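Local atomic coordinates of nicotinamide-nucleotide adenylyltransferase NadR family / Ribosylnicotinamide kinase (Lactococcus lactis subsp. cremoris, PDB entry 6GYE), a protein that binds nicotinamide riboside and probably phosphorylates it on the way to NAD+, with a presumed second activity as a nicotinamide-nucleotide adenylyltransferase. Residues Val183-Ser188 against Thr194-Arg199; Arg245-Pro250 against Gly254-Asp259; Asp261-Arg266 against Phe334-Lys339; Leu296-Pro301 against His360-Ala365; Asp364-His367 against Gly371-Ile374. One frame throughout, in Å; residues are numbered along the deposited sequence.

Interaction 1 (Val183-Ser188 against Thr194-Arg199); sequences VTVMGS and TTLVRR. With SO4 (sulfate ion), chain F.
Val-185, on the strand that leads into the phosphate-binding loop, packs against Val-197 and Leu-196 of the helix that follows the loop. Its CB already touches the helix, lying 3.7 Å from CG2 of Val-197. From there the side chain forks. CG1, anti to the backbone N (chi1 178°), heads for Leu-196 and comes within 4.4 Å of its CD2, a loose contact. CG2 sits beside the backbone N and makes the close one, 3.6 Å from Val-197 CG2. The two valines slide past each other in opposite directions, one methyl of each lying alongside the other. Short, branched side chains suit this place: each buries its methyls close to its own backbone, which lets the strand and helix approach until the CA atoms of Val-185 and Val-197 are 7.0 Å apart.

At the start of the same helical segment, the N of Thr-194 donates to O3 of a sulfate at 3.0 Å (angle 148°), and its OG1 lies 2.9 Å from that oxygen while also neighbouring Asp-259. Backbone amides of Ser-190, Thr-191, Gly-192 and Lys-193 complete the grip, consistent with a Walker A P-loop in which the sulfate, probably from the crystallisation liquor, occupies a phosphate position.

Strand 181-187 runs inside a parallel sheet between strands 255-259 and 296-300, bonded to both through its backbone. Helix 193-203 covers the face on which Val-185 lies, while Met-186 points to the other face and meets helix 320-333.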
# COMPACT_ATOMS: atom_id res chain seq x y z
N VAL A 183 4.35 9.07 7.66
CA VAL A 183 4.76 10.37 8.19
C VAL A 183 6.17 10.65 7.69
O VAL A 183 7.08 9.85 7.94
CB VAL A 183 4.76 10.37 9.73
CG1 VAL A 183 5.18 11.73 10.27
CG2 VAL A 183 3.42 9.94 10.26
N THR A 184 6.37 11.79 7.04
CA THR A 184 7.67 12.16 6.50
C THR A 184 8.17 13.41 7.19
O THR A 184 7.43 14.39 7.32
CB THR A 184 7.60 12.39 4.98
OG1 THR A 184 7.11 11.21 4.34
CG2 THR A 184 8.98 12.72 4.43
N VAL A 185 9.43 13.39 7.62
CA VAL A 185 10.04 14.55 8.28
C VAL A 185 10.96 15.25 7.29
O VAL A 185 11.73 14.60 6.57
CB VAL A 185 10.80 14.12 9.55
CG1 VAL A 185 11.46 15.32 10.18
CG2 VAL A 185 9.86 13.42 10.53
N MET A 186 10.89 16.57 7.25
CA MET A 186 11.65 17.39 6.31
C MET A 186 12.30 18.56 7.04
O MET A 186 11.72 19.13 7.97
CB MET A 186 10.73 17.92 5.18
CG MET A 186 10.01 16.83 4.36
SD MET A 186 9.10 17.55 2.96
CE MET A 186 8.31 16.09 2.27
N GLY A 187 13.50 18.93 6.61
CA GLY A 187 14.20 20.03 7.24
C GLY A 187 15.63 20.10 6.77
O GLY A 187 16.14 19.18 6.11
N SER A 188 16.27 21.21 7.11
CA SER A 188 17.68 21.41 6.78
C SER A 188 18.55 20.41 7.54
O SER A 188 18.10 19.74 8.47
CB SER A 188 18.14 22.82 7.16
OG SER A 188 17.22 23.81 6.73
N THR A 194 16.95 13.56 12.61
CA THR A 194 17.18 12.15 12.87
C THR A 194 16.78 11.80 14.30
O THR A 194 16.10 10.79 14.52
CB THR A 194 18.66 11.79 12.59
OG1 THR A 194 18.93 12.01 11.20
CG2 THR A 194 18.95 10.32 12.90
N THR A 195 17.15 12.64 15.27
CA THR A 195 16.70 12.41 16.63
C THR A 195 15.17 12.43 16.71
O THR A 195 14.57 11.59 17.39
CB THR A 195 17.33 13.45 17.56
OG1 THR A 195 18.74 13.23 17.59
CG2 THR A 195 16.84 13.29 18.97
N LEU A 196 14.52 13.35 15.98
CA LEU A 196 13.06 13.43 16.04
C LEU A 196 12.40 12.18 15.46
O LEU A 196 11.51 11.59 16.08
CB LEU A 196 12.57 14.68 15.30
CG LEU A 196 11.05 14.88 15.35
CD1 LEU A 196 10.59 15.07 16.78
CD2 LEU A 196 10.59 16.03 14.48
N VAL A 197 12.84 11.77 14.26
CA VAL A 197 12.31 10.59 13.57
C VAL A 197 12.36 9.36 14.47
O VAL A 197 11.37 8.64 14.62
CB VAL A 197 13.09 10.35 12.26
CG1 VAL A 197 12.77 8.97 11.69
CG2 VAL A 197 12.80 11.44 11.24
N ARG A 198 13.53 9.11 15.06
CA ARG A 198 13.70 7.91 15.87
C ARG A 198 12.84 7.95 17.13
O ARG A 198 12.25 6.93 17.50
CB ARG A 198 15.17 7.72 16.24
CG ARG A 198 16.06 7.56 15.03
CD ARG A 198 17.52 7.42 15.42
NE ARG A 198 18.34 7.04 14.28
CZ ARG A 198 19.66 6.99 14.28
NH1 ARG A 198 20.33 7.30 15.38
NH2 ARG A 198 20.30 6.63 13.19
N ARG A 199 12.75 9.12 17.78
CA ARG A 199 11.91 9.21 18.97
C ARG A 199 10.44 9.07 18.60
O ARG A 199 9.69 8.35 19.29
CB ARG A 199 12.19 10.52 19.71
CG ARG A 199 13.63 10.59 20.14
CD ARG A 199 13.83 10.88 21.58
NE ARG A 199 14.09 12.28 21.87
CZ ARG A 199 15.18 12.72 22.49
NH1 ARG A 199 16.12 11.86 22.87
NH2 ARG A 199 15.32 14.01 22.74
S SO4 F . 19.74 16.25 11.37
O1 SO4 F . 20.28 16.37 12.72
O2 SO4 F . 20.78 16.39 10.36
O3 SO4 F . 19.16 14.93 11.14
O4 SO4 F . 18.75 17.30 11.21

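Interaction 2 (Arg245-Pro250 against Gly254-Asp259); sequences REVNSP and GIVFLD. With NNR (Nicotinamide riboside), chain I.
Val-247 and Val-256 meet where helix 229-247 gives way, through a short loop, to strand 255-259, beside the nicotinamide riboside pocket. CG2 of Val-247 lies 3.6 Å from CG2 of Val-256, and the two side chains cross at about a right angle. On Val-256, chi1 of -47° sets CG1 anti to the carbonyl carbon and beside the N, where it rests on the helix backbone, 3.9 Å from the carbonyl O of Glu-246, and leaves CG2 between N and carbonyl carbon to meet Val-247. That same oxygen of Glu-246 accepts a bond from the N of Ser-249 as the helix closes. Beta-branched valines suit this place, because their methyls stay near the backbone where helix and strand come within 6.2 Å at the CA atoms of Val-247 and Val-256.

The contact continues into the ligand. Val-247 CG2 approaches ring atom C5 of the nicotinamide at 4.1 Å. CD1 of Leu-258 lies 3.3 Å from the carboxamide nitrogen N7 of the ligand, so aliphatic groups line part of the pocket. Asn-248 supplies a polar touch: its ND2 makes a weak, bent hydrogen bond to ribose O2R at 3.4 Å (128°), while its OD1 accepts from Arg-177, which would hold the amide's orientation. Gly-254 adopts backbone angles at which a CB would collide with the preceding carbonyl O, easing the entry into the strand.

Strand 255-259 is an outermost strand of its sheet within the chain, bonded to strand 181-187. Helix 229-247 approaches it from the side of Val-256, whereas Phe-257 points to the other side, against helices 193-203 and 358-370.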
# COMPACT_ATOMS: atom_id res chain seq x y z
N ARG A 245 11.33 0.28 1.48
CA ARG A 245 11.76 -0.83 2.31
C ARG A 245 11.09 -0.78 3.68
O ARG A 245 10.62 -1.80 4.19
CB ARG A 245 13.29 -0.78 2.43
CG ARG A 245 14.00 -2.05 2.85
CD ARG A 245 15.51 -2.04 2.43
NE ARG A 245 15.69 -2.06 0.96
CZ ARG A 245 16.40 -1.17 0.25
NH1 ARG A 245 16.49 -1.31 -1.07
NH2 ARG A 245 17.05 -0.17 0.86
N GLU A 246 10.99 0.41 4.26
CA GLU A 246 10.35 0.50 5.57
C GLU A 246 8.83 0.33 5.45
O GLU A 246 8.22 -0.39 6.24
CB GLU A 246 10.71 1.82 6.26
CG GLU A 246 12.21 1.98 6.55
CD GLU A 246 12.80 0.80 7.33
OE1 GLU A 246 12.10 0.24 8.20
OE2 GLU A 246 13.96 0.44 7.07
N VAL A 247 8.21 0.96 4.44
CA VAL A 247 6.77 0.79 4.25
C VAL A 247 6.41 -0.68 4.03
O VAL A 247 5.36 -1.16 4.49
CB VAL A 247 6.28 1.68 3.10
CG1 VAL A 247 4.77 1.49 2.89
CG2 VAL A 247 6.60 3.13 3.40
N ASN A 248 7.26 -1.40 3.30
CA ASN A 248 7.04 -2.81 3.01
C ASN A 248 7.57 -3.73 4.10
O ASN A 248 7.41 -4.94 3.99
CB ASN A 248 7.67 -3.20 1.67
CG ASN A 248 6.95 -2.57 0.48
OD1 ASN A 248 5.72 -2.55 0.43
ND2 ASN A 248 7.70 -2.07 -0.47
N SER A 249 8.16 -3.19 5.16
CA SER A 249 8.80 -4.02 6.17
C SER A 249 7.77 -4.84 6.95
O SER A 249 6.72 -4.32 7.33
CB SER A 249 9.58 -3.13 7.14
OG SER A 249 10.03 -3.87 8.25
N PRO A 250 8.06 -6.09 7.27
CA PRO A 250 7.19 -6.82 8.21
C PRO A 250 7.11 -6.19 9.58
O PRO A 250 6.18 -6.50 10.33
CB PRO A 250 7.82 -8.22 8.28
CG PRO A 250 9.24 -8.02 7.78
CD PRO A 250 9.24 -6.87 6.84
N GLY A 254 1.49 -0.40 10.85
CA GLY A 254 0.42 0.41 10.30
C GLY A 254 0.81 1.86 10.11
O GLY A 254 0.11 2.61 9.42
N ILE A 255 1.95 2.26 10.67
CA ILE A 255 2.46 3.62 10.57
C ILE A 255 3.97 3.55 10.38
O ILE A 255 4.65 2.85 11.14
CB ILE A 255 2.13 4.43 11.84
CG1 ILE A 255 0.63 4.31 12.18
CG2 ILE A 255 2.56 5.90 11.69
CD1 ILE A 255 0.17 5.14 13.38
N VAL A 256 4.52 4.29 9.40
CA VAL A 256 5.97 4.36 9.22
C VAL A 256 6.43 5.81 9.17
O VAL A 256 5.69 6.71 8.77
CB VAL A 256 6.46 3.59 7.97
CG1 VAL A 256 5.83 2.21 7.91
CG2 VAL A 256 6.17 4.37 6.73
N PHE A 257 7.67 6.03 9.59
CA PHE A 257 8.27 7.36 9.64
C PHE A 257 9.43 7.42 8.66
O PHE A 257 10.27 6.52 8.63
CB PHE A 257 8.73 7.71 11.05
CG PHE A 257 7.60 7.92 12.01
CD1 PHE A 257 7.00 6.83 12.66
CD2 PHE A 257 7.13 9.20 12.27
CE1 PHE A 257 5.94 7.02 13.54
CE2 PHE A 257 6.07 9.40 13.17
CZ PHE A 257 5.47 8.30 13.80
N LEU A 258 9.45 8.46 7.83
CA LEU A 258 10.45 8.61 6.78
C LEU A 258 11.32 9.82 7.06
O LEU A 258 10.81 10.93 7.25
CB LEU A 258 9.78 8.73 5.41
CG LEU A 258 8.88 7.56 5.01
CD1 LEU A 258 8.37 7.80 3.58
CD2 LEU A 258 9.61 6.20 5.13
N ASP A 259 12.64 9.63 7.02
CA ASP A 259 13.61 10.71 7.21
C ASP A 259 13.96 11.28 5.84
O ASP A 259 14.88 10.82 5.15
CB ASP A 259 14.85 10.20 7.94
CG ASP A 259 15.70 11.33 8.51
OD1 ASP A 259 15.44 12.50 8.16
OD2 ASP A 259 16.61 11.07 9.34
O2R NNR I . 7.33 0.91 -1.99
C2R NNR I . 6.13 1.69 -2.08
C3R NNR I . 5.16 1.15 -3.12
O3R NNR I . 5.65 -0.02 -3.79
C4R NNR I . 4.94 2.27 -4.12
C5R NNR I . 3.48 2.68 -4.20
O5R NNR I . 3.33 3.77 -5.12
O4R NNR I . 5.74 3.39 -3.71
C1R NNR I . 6.47 3.11 -2.52
N1 NNR I . 6.08 4.05 -1.47
C2 NNR I . 6.88 5.09 -1.18
C6 NNR I . 4.93 3.86 -0.80
C5 NNR I . 4.54 4.75 0.20
C4 NNR I . 5.35 5.83 0.51
C3 NNR I . 6.53 6.00 -0.19
C7 NNR I . 7.43 7.16 0.12
O7 NNR I . 8.62 7.08 -0.16
N7 NNR I . 6.91 8.25 0.68

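Interaction 3 (Asp261-Arg266 against Phe334-Lys339); sequences DAIVTR and FGLLDK
The guanidinium of Arg-266 has the ring of Phe-334 over one face: CZ stands 3.8 Å above its plane, offset toward the rim, with the two planes 81° apart. Seen from the ring, the approach is oblique, NH1 lying 3.7 Å from CE2. The arginine's CG is anti to its backbone N and the chain runs extended to NE, long enough to bring the charged group to the outer end of the phenyl ring. There NH2 forms a salt bridge with Glu-282 and NH1 another with Glu-333.

Beside this pair, Ile-263 sends CD1 to meet CD1 of Leu-336 tip to tip at 3.5 Å, a tight fit, and to pass CD2 of Phe-334 at 4.0 Å. The helix carrying Ile-263 is capped by Asp-261, whose OD1 takes the N of Val-264 at 3.1 Å (168°) from above the carboxylate plane; a weaker bond joins OD2 to the N of Ile-263. In the other segment, Gly-335, with positive phi, is the C-prime residue of a Schellman motif ending helix 320-333, and the chain turns there between Phe-334 and Leu-336.

With an alanine in place of Arg-266, Glu-282 and Glu-333 would probably lose their shared cationic mate and the CE2-CZ end of the phenyl its neighbour. The contact thus combines an apolar core with a buried arginine whose charge is probably balanced by the two carboxylates, while the ring packs on its face and leaves its N-H groups to them.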
# COMPACT_ATOMS: atom_id res chain seq x y z
N ASP A 261 12.80 12.82 1.80
CA ASP A 261 12.21 12.21 0.61
C ASP A 261 12.78 12.93 -0.62
O ASP A 261 13.72 13.72 -0.50
CB ASP A 261 10.69 12.32 0.66
CG ASP A 261 10.22 13.71 0.33
OD1 ASP A 261 10.92 14.69 0.71
OD2 ASP A 261 9.20 13.83 -0.36
N ALA A 262 12.14 12.73 -1.79
CA ALA A 262 12.68 13.33 -3.01
C ALA A 262 12.47 14.84 -3.04
O ALA A 262 13.29 15.57 -3.62
CB ALA A 262 12.06 12.67 -4.25
N ILE A 263 11.40 15.35 -2.42
CA ILE A 263 11.20 16.80 -2.36
C ILE A 263 12.37 17.46 -1.65
O ILE A 263 12.90 18.49 -2.09
CB ILE A 263 9.86 17.14 -1.70
CG1 ILE A 263 8.71 16.70 -2.60
CG2 ILE A 263 9.76 18.64 -1.41
CD1 ILE A 263 7.39 17.13 -2.14
N VAL A 264 12.79 16.90 -0.51
CA VAL A 264 13.95 17.43 0.20
C VAL A 264 15.17 17.44 -0.71
O VAL A 264 15.87 18.45 -0.82
CB VAL A 264 14.20 16.63 1.49
CG1 VAL A 264 15.57 16.97 2.08
CG2 VAL A 264 13.09 16.91 2.49
N THR A 265 15.44 16.32 -1.39
CA THR A 265 16.57 16.30 -2.32
C THR A 265 16.38 17.31 -3.44
O THR A 265 17.35 17.91 -3.90
CB THR A 265 16.75 14.91 -2.92
OG1 THR A 265 16.90 13.96 -1.86
CG2 THR A 265 18.03 14.84 -3.83
N ARG A 266 15.13 17.52 -3.87
CA ARG A 266 14.86 18.48 -4.93
C ARG A 266 15.12 19.91 -4.48
O ARG A 266 15.47 20.77 -5.30
CB ARG A 266 13.42 18.33 -5.44
CG ARG A 266 13.14 19.06 -6.75
CD ARG A 266 11.71 18.82 -7.25
NE ARG A 266 11.42 19.53 -8.50
CZ ARG A 266 10.80 20.70 -8.58
NH1 ARG A 266 10.40 21.30 -7.47
NH2 ARG A 266 10.57 21.27 -9.75
N PHE A 334 3.69 21.21 -5.23
CA PHE A 334 3.11 19.88 -5.35
C PHE A 334 1.80 19.73 -4.58
O PHE A 334 1.33 18.61 -4.39
CB PHE A 334 4.12 18.81 -4.90
CG PHE A 334 5.33 18.73 -5.79
CD1 PHE A 334 5.26 18.13 -7.04
CD2 PHE A 334 6.54 19.28 -5.39
CE1 PHE A 334 6.36 18.07 -7.88
CE2 PHE A 334 7.65 19.23 -6.23
CZ PHE A 334 7.56 18.62 -7.48
N GLY A 335 1.21 20.84 -4.12
CA GLY A 335 -0.11 20.83 -3.50
C GLY A 335 -0.22 20.04 -2.20
O GLY A 335 -1.24 19.38 -1.97
N LEU A 336 0.79 20.13 -1.34
CA LEU A 336 0.85 19.32 -0.13
C LEU A 336 0.56 20.12 1.14
O LEU A 336 0.66 19.56 2.24
CB LEU A 336 2.23 18.68 -0.02
CG LEU A 336 2.62 17.78 -1.19
CD1 LEU A 336 4.10 17.46 -1.13
CD2 LEU A 336 1.81 16.51 -1.14
N LEU A 337 0.18 21.39 1.02
CA LEU A 337 0.20 22.26 2.20
C LEU A 337 -0.77 21.80 3.28
O LEU A 337 -0.54 22.08 4.46
CB LEU A 337 -0.11 23.69 1.79
CG LEU A 337 1.02 24.30 0.96
CD1 LEU A 337 0.73 25.74 0.66
CD2 LEU A 337 2.34 24.17 1.72
N ASP A 338 -1.83 21.07 2.92
CA ASP A 338 -2.79 20.64 3.93
C ASP A 338 -2.28 19.51 4.80
O ASP A 338 -2.85 19.26 5.87
CB ASP A 338 -4.11 20.23 3.27
CG ASP A 338 -4.99 21.42 2.96
OD1 ASP A 338 -4.91 22.44 3.68
OD2 ASP A 338 -5.77 21.34 1.98
N LYS A 339 -1.21 18.84 4.39
CA LYS A 339 -0.58 17.79 5.18
C LYS A 339 0.63 18.29 5.96
O LYS A 339 1.25 17.50 6.68
CB LYS A 339 -0.16 16.64 4.26
CG LYS A 339 -1.34 15.97 3.55
CD LYS A 339 -0.84 14.99 2.50
CE LYS A 339 -2.00 14.22 1.87
NZ LYS A 339 -1.46 13.33 0.80

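Interaction 4 (Leu296-Pro301 against His360-Ala365); sequences LILVIP and HHAIDA
Strand 296-300 and the helical segment 360-365 run antiparallel, at 171°, with their axes 10.1 Å apart. The CA atoms come nearest at Leu-298 and Ala-362, 7.2 Å, and again at Leu-296 and Ala-365. Alternate strand residues therefore face a helix side marked by alanines three apart, about one turn.

Leu-298 straddles those alanines. Its CD1 reaches the CB of Ala-362 at 3.9 Å and its CD2 the CB of Ala-365 at 4.1 Å. Leu-296 differs from Leu-298 in its first torsion: its CG is anti to the backbone N (chi1 169°), which brings CD2 alongside the end of the segment, 3.9 Å from the carbonyl O of Ala-365 and 4.2 Å from its CB. The sizes are complementary: the leucines supply the bulk, and the alanines, with a single methyl each, let the helix lie close to the sheet.

Leu-200 of helix 193-203 also touches Leu-298 and Ala-362, joining the two helices on this face; Val-299 points to the other, toward helix 320-333. A hydrophobic parallel sheet covered by helices on both faces is the three-layer alpha/beta sandwich of P-loop NTPases, here with the C-terminal helix 358-370 as part of one layer.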
# COMPACT_ATOMS: atom_id res chain seq x y z
N LEU A 296 1.19 12.78 6.50
CA LEU A 296 1.57 13.87 7.39
C LEU A 296 3.00 14.24 7.07
O LEU A 296 3.85 13.34 6.99
CB LEU A 296 1.44 13.47 8.86
CG LEU A 296 2.07 14.47 9.83
CD1 LEU A 296 1.31 15.80 9.74
CD2 LEU A 296 2.11 13.93 11.26
N ILE A 297 3.27 15.53 6.90
CA ILE A 297 4.60 16.05 6.61
C ILE A 297 4.99 16.99 7.74
O ILE A 297 4.39 18.06 7.91
CB ILE A 297 4.63 16.77 5.25
CG1 ILE A 297 4.32 15.77 4.13
CG2 ILE A 297 5.99 17.44 5.02
CD1 ILE A 297 3.93 16.44 2.80
N LEU A 298 6.00 16.61 8.51
CA LEU A 298 6.52 17.41 9.61
C LEU A 298 7.72 18.21 9.14
O LEU A 298 8.73 17.63 8.74
CB LEU A 298 6.91 16.52 10.79
CG LEU A 298 5.74 15.80 11.45
CD1 LEU A 298 6.21 14.77 12.44
CD2 LEU A 298 4.82 16.79 12.13
N VAL A 299 7.63 19.54 9.21
CA VAL A 299 8.70 20.42 8.75
C VAL A 299 9.37 21.03 9.98
O VAL A 299 8.69 21.65 10.80
CB VAL A 299 8.18 21.52 7.82
CG1 VAL A 299 9.27 22.52 7.50
CG2 VAL A 299 7.62 20.90 6.54
N ILE A 300 10.68 20.85 10.10
CA ILE A 300 11.46 21.49 11.17
C ILE A 300 11.97 22.83 10.63
O ILE A 300 12.85 22.83 9.76
CB ILE A 300 12.61 20.60 11.63
CG1 ILE A 300 12.08 19.24 12.10
CG2 ILE A 300 13.40 21.31 12.72
CD1 ILE A 300 13.19 18.28 12.56
N PRO A 301 11.49 23.95 11.14
CA PRO A 301 11.89 25.25 10.60
C PRO A 301 13.20 25.69 11.20
O PRO A 301 13.61 25.21 12.27
CB PRO A 301 10.74 26.17 11.04
CG PRO A 301 10.33 25.58 12.33
CD PRO A 301 10.49 24.10 12.21
N HIS A 360 6.77 17.19 21.66
CA HIS A 360 5.36 17.22 22.05
C HIS A 360 4.48 17.62 20.88
O HIS A 360 3.45 16.98 20.62
CB HIS A 360 5.13 18.18 23.22
CG HIS A 360 5.61 17.67 24.53
ND1 HIS A 360 6.95 17.47 24.80
CD2 HIS A 360 4.94 17.30 25.65
CE1 HIS A 360 7.08 17.01 26.03
NE2 HIS A 360 5.88 16.90 26.57
N HIS A 361 4.88 18.66 20.15
CA HIS A 361 4.09 19.11 19.01
C HIS A 361 3.94 18.01 17.97
O HIS A 361 2.84 17.74 17.49
CB HIS A 361 4.74 20.35 18.38
CG HIS A 361 3.87 21.05 17.39
ND1 HIS A 361 4.19 22.28 16.84
CD2 HIS A 361 2.67 20.71 16.86
CE1 HIS A 361 3.24 22.66 16.01
NE2 HIS A 361 2.30 21.73 16.00
N ALA A 362 5.05 17.36 17.61
CA ALA A 362 5.04 16.36 16.55
C ALA A 362 4.24 15.12 16.94
O ALA A 362 3.48 14.58 16.12
CB ALA A 362 6.47 15.97 16.17
N ILE A 363 4.42 14.61 18.16
CA ILE A 363 3.72 13.38 18.53
C ILE A 363 2.22 13.65 18.63
O ILE A 363 1.41 12.78 18.31
CB ILE A 363 4.32 12.79 19.83
CG1 ILE A 363 3.92 11.32 19.97
CG2 ILE A 363 3.89 13.59 21.11
CD1 ILE A 363 4.56 10.40 18.93
N ASP A 364 1.83 14.87 19.01
CA ASP A 364 0.42 15.24 18.95
C ASP A 364 -0.07 15.31 17.50
O ASP A 364 -1.19 14.89 17.20
CB ASP A 364 0.19 16.57 19.66
CG ASP A 364 -1.29 16.86 19.92
OD1 ASP A 364 -1.99 15.95 20.43
OD2 ASP A 364 -1.74 17.99 19.64
N ALA A 365 0.75 15.85 16.60
CA ALA A 365 0.36 15.87 15.20
C ALA A 365 0.22 14.44 14.67
O ALA A 365 -0.71 14.14 13.93
CB ALA A 365 1.34 16.68 14.36

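Interaction 5 (Asp364-His367 against Gly371-Ile374); sequences DAVH and GVKI. With SO4 (sulfate ion), chain G.
His-367 and Val-372 meet in a surface contact that folds the chain back on the last turn of the C-terminal helix 358-370. The N of Gly-371 still makes a helical bond to the O of His-367, 2.9 Å at 150°, but its phi is positive, and a CB there would jam against the preceding carbonyl O; glycine lets the helix end and the chain turn.

The imidazole then holds the returning chain. With CG anti to the backbone N (chi1 172°), ND1 donates to the O of Val-372, which lies in the ring plane, along an almost straight line (177°); the modelled separation of 2.5 Å is improbably short and doubtful. Nearby, Val-366 CG1 meets Val-372 CG1 at 3.9 Å, and His-367 CB lies 4.1 Å from Ile-374 CG1. The N of Lys-373 points elsewhere, to O4 of a sulfate at 2.6 Å.

Were a leucine to replace His-367, the carbonyl of Val-372 would probably be left without this donor and the tail less firmly tied. If the bond is real as modelled, ND1 probably carries the hydrogen, so one ring nitrogen serves the main chain while neighbouring aliphatic groups supply the apolar backing.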
# COMPACT_ATOMS: atom_id res chain seq x y z
N ASP A 364 1.83 14.87 19.01
CA ASP A 364 0.42 15.24 18.95
C ASP A 364 -0.07 15.31 17.50
O ASP A 364 -1.19 14.89 17.20
CB ASP A 364 0.19 16.57 19.66
CG ASP A 364 -1.29 16.86 19.92
OD1 ASP A 364 -1.99 15.95 20.43
OD2 ASP A 364 -1.74 17.99 19.64
N ALA A 365 0.75 15.85 16.60
CA ALA A 365 0.36 15.87 15.20
C ALA A 365 0.22 14.44 14.67
O ALA A 365 -0.71 14.14 13.93
CB ALA A 365 1.34 16.68 14.36
N VAL A 366 1.12 13.55 15.10
CA VAL A 366 0.98 12.13 14.75
C VAL A 366 -0.37 11.60 15.23
O VAL A 366 -1.10 10.93 14.48
CB VAL A 366 2.15 11.31 15.33
CG1 VAL A 366 1.90 9.81 15.16
CG2 VAL A 366 3.45 11.70 14.61
N HIS A 367 -0.73 11.92 16.47
CA HIS A 367 -2.02 11.49 17.01
C HIS A 367 -3.18 11.99 16.15
O HIS A 367 -4.05 11.20 15.75
CB HIS A 367 -2.19 11.99 18.45
CG HIS A 367 -3.57 11.75 18.97
ND1 HIS A 367 -4.07 10.48 19.18
CD2 HIS A 367 -4.58 12.60 19.26
CE1 HIS A 367 -5.32 10.57 19.59
NE2 HIS A 367 -5.65 11.84 19.65
N GLY A 371 -4.50 8.67 14.36
CA GLY A 371 -5.43 8.06 15.28
C GLY A 371 -4.77 7.34 16.43
O GLY A 371 -5.48 6.88 17.33
N VAL A 372 -3.45 7.20 16.42
CA VAL A 372 -2.79 6.38 17.43
C VAL A 372 -2.86 7.08 18.79
O VAL A 372 -2.77 8.31 18.89
CB VAL A 372 -1.34 6.09 17.02
CG1 VAL A 372 -0.50 7.37 17.00
CG2 VAL A 372 -0.73 5.08 17.94
N LYS A 373 -3.03 6.29 19.84
CA LYS A 373 -3.15 6.88 21.17
C LYS A 373 -1.75 7.18 21.71
O LYS A 373 -0.81 6.42 21.49
CB LYS A 373 -3.89 5.94 22.12
CG LYS A 373 -3.88 6.40 23.59
CD LYS A 373 -4.91 5.70 24.46
CE LYS A 373 -4.77 6.07 25.95
NZ LYS A 373 -4.94 7.53 26.25
N ILE A 374 -1.64 8.29 22.44
CA ILE A 374 -0.38 8.74 22.99
C ILE A 374 -0.62 9.01 24.47
O ILE A 374 -1.53 9.77 24.82
CB ILE A 374 0.13 10.03 22.31
CG1 ILE A 374 0.39 9.79 20.82
CG2 ILE A 374 1.44 10.47 22.99
CD1 ILE A 374 1.53 8.78 20.57
S SO4 G . -3.56 2.29 19.49
O1 SO4 G . -4.19 1.88 18.24
O2 SO4 G . -2.17 1.83 19.50
O3 SO4 G . -4.29 1.70 20.61
O4 SO4 G . -3.59 3.74 19.62

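How the interactions relate
Interactions 1, 2 and 4 are buried and almost wholly apolar across their segments, each laying a helix on a strand of one parallel sheet; strand 181-187 of interaction 1 is the shared neighbour, bonded through its backbone to the strands of the other two. Interaction 3, partly buried, lies on the other side of that sheet from interaction 4 and brings in a charged side chain; it joins interaction 4 where Lys-339 O meets Ile-297 N. Interaction 5 is the surface member: it shares helix 358-370 with interaction 4 and depends on hydrogen bonds to main chain. Bound groups differ too: nicotinamide riboside at interaction 2, sulfates at 1 and 5.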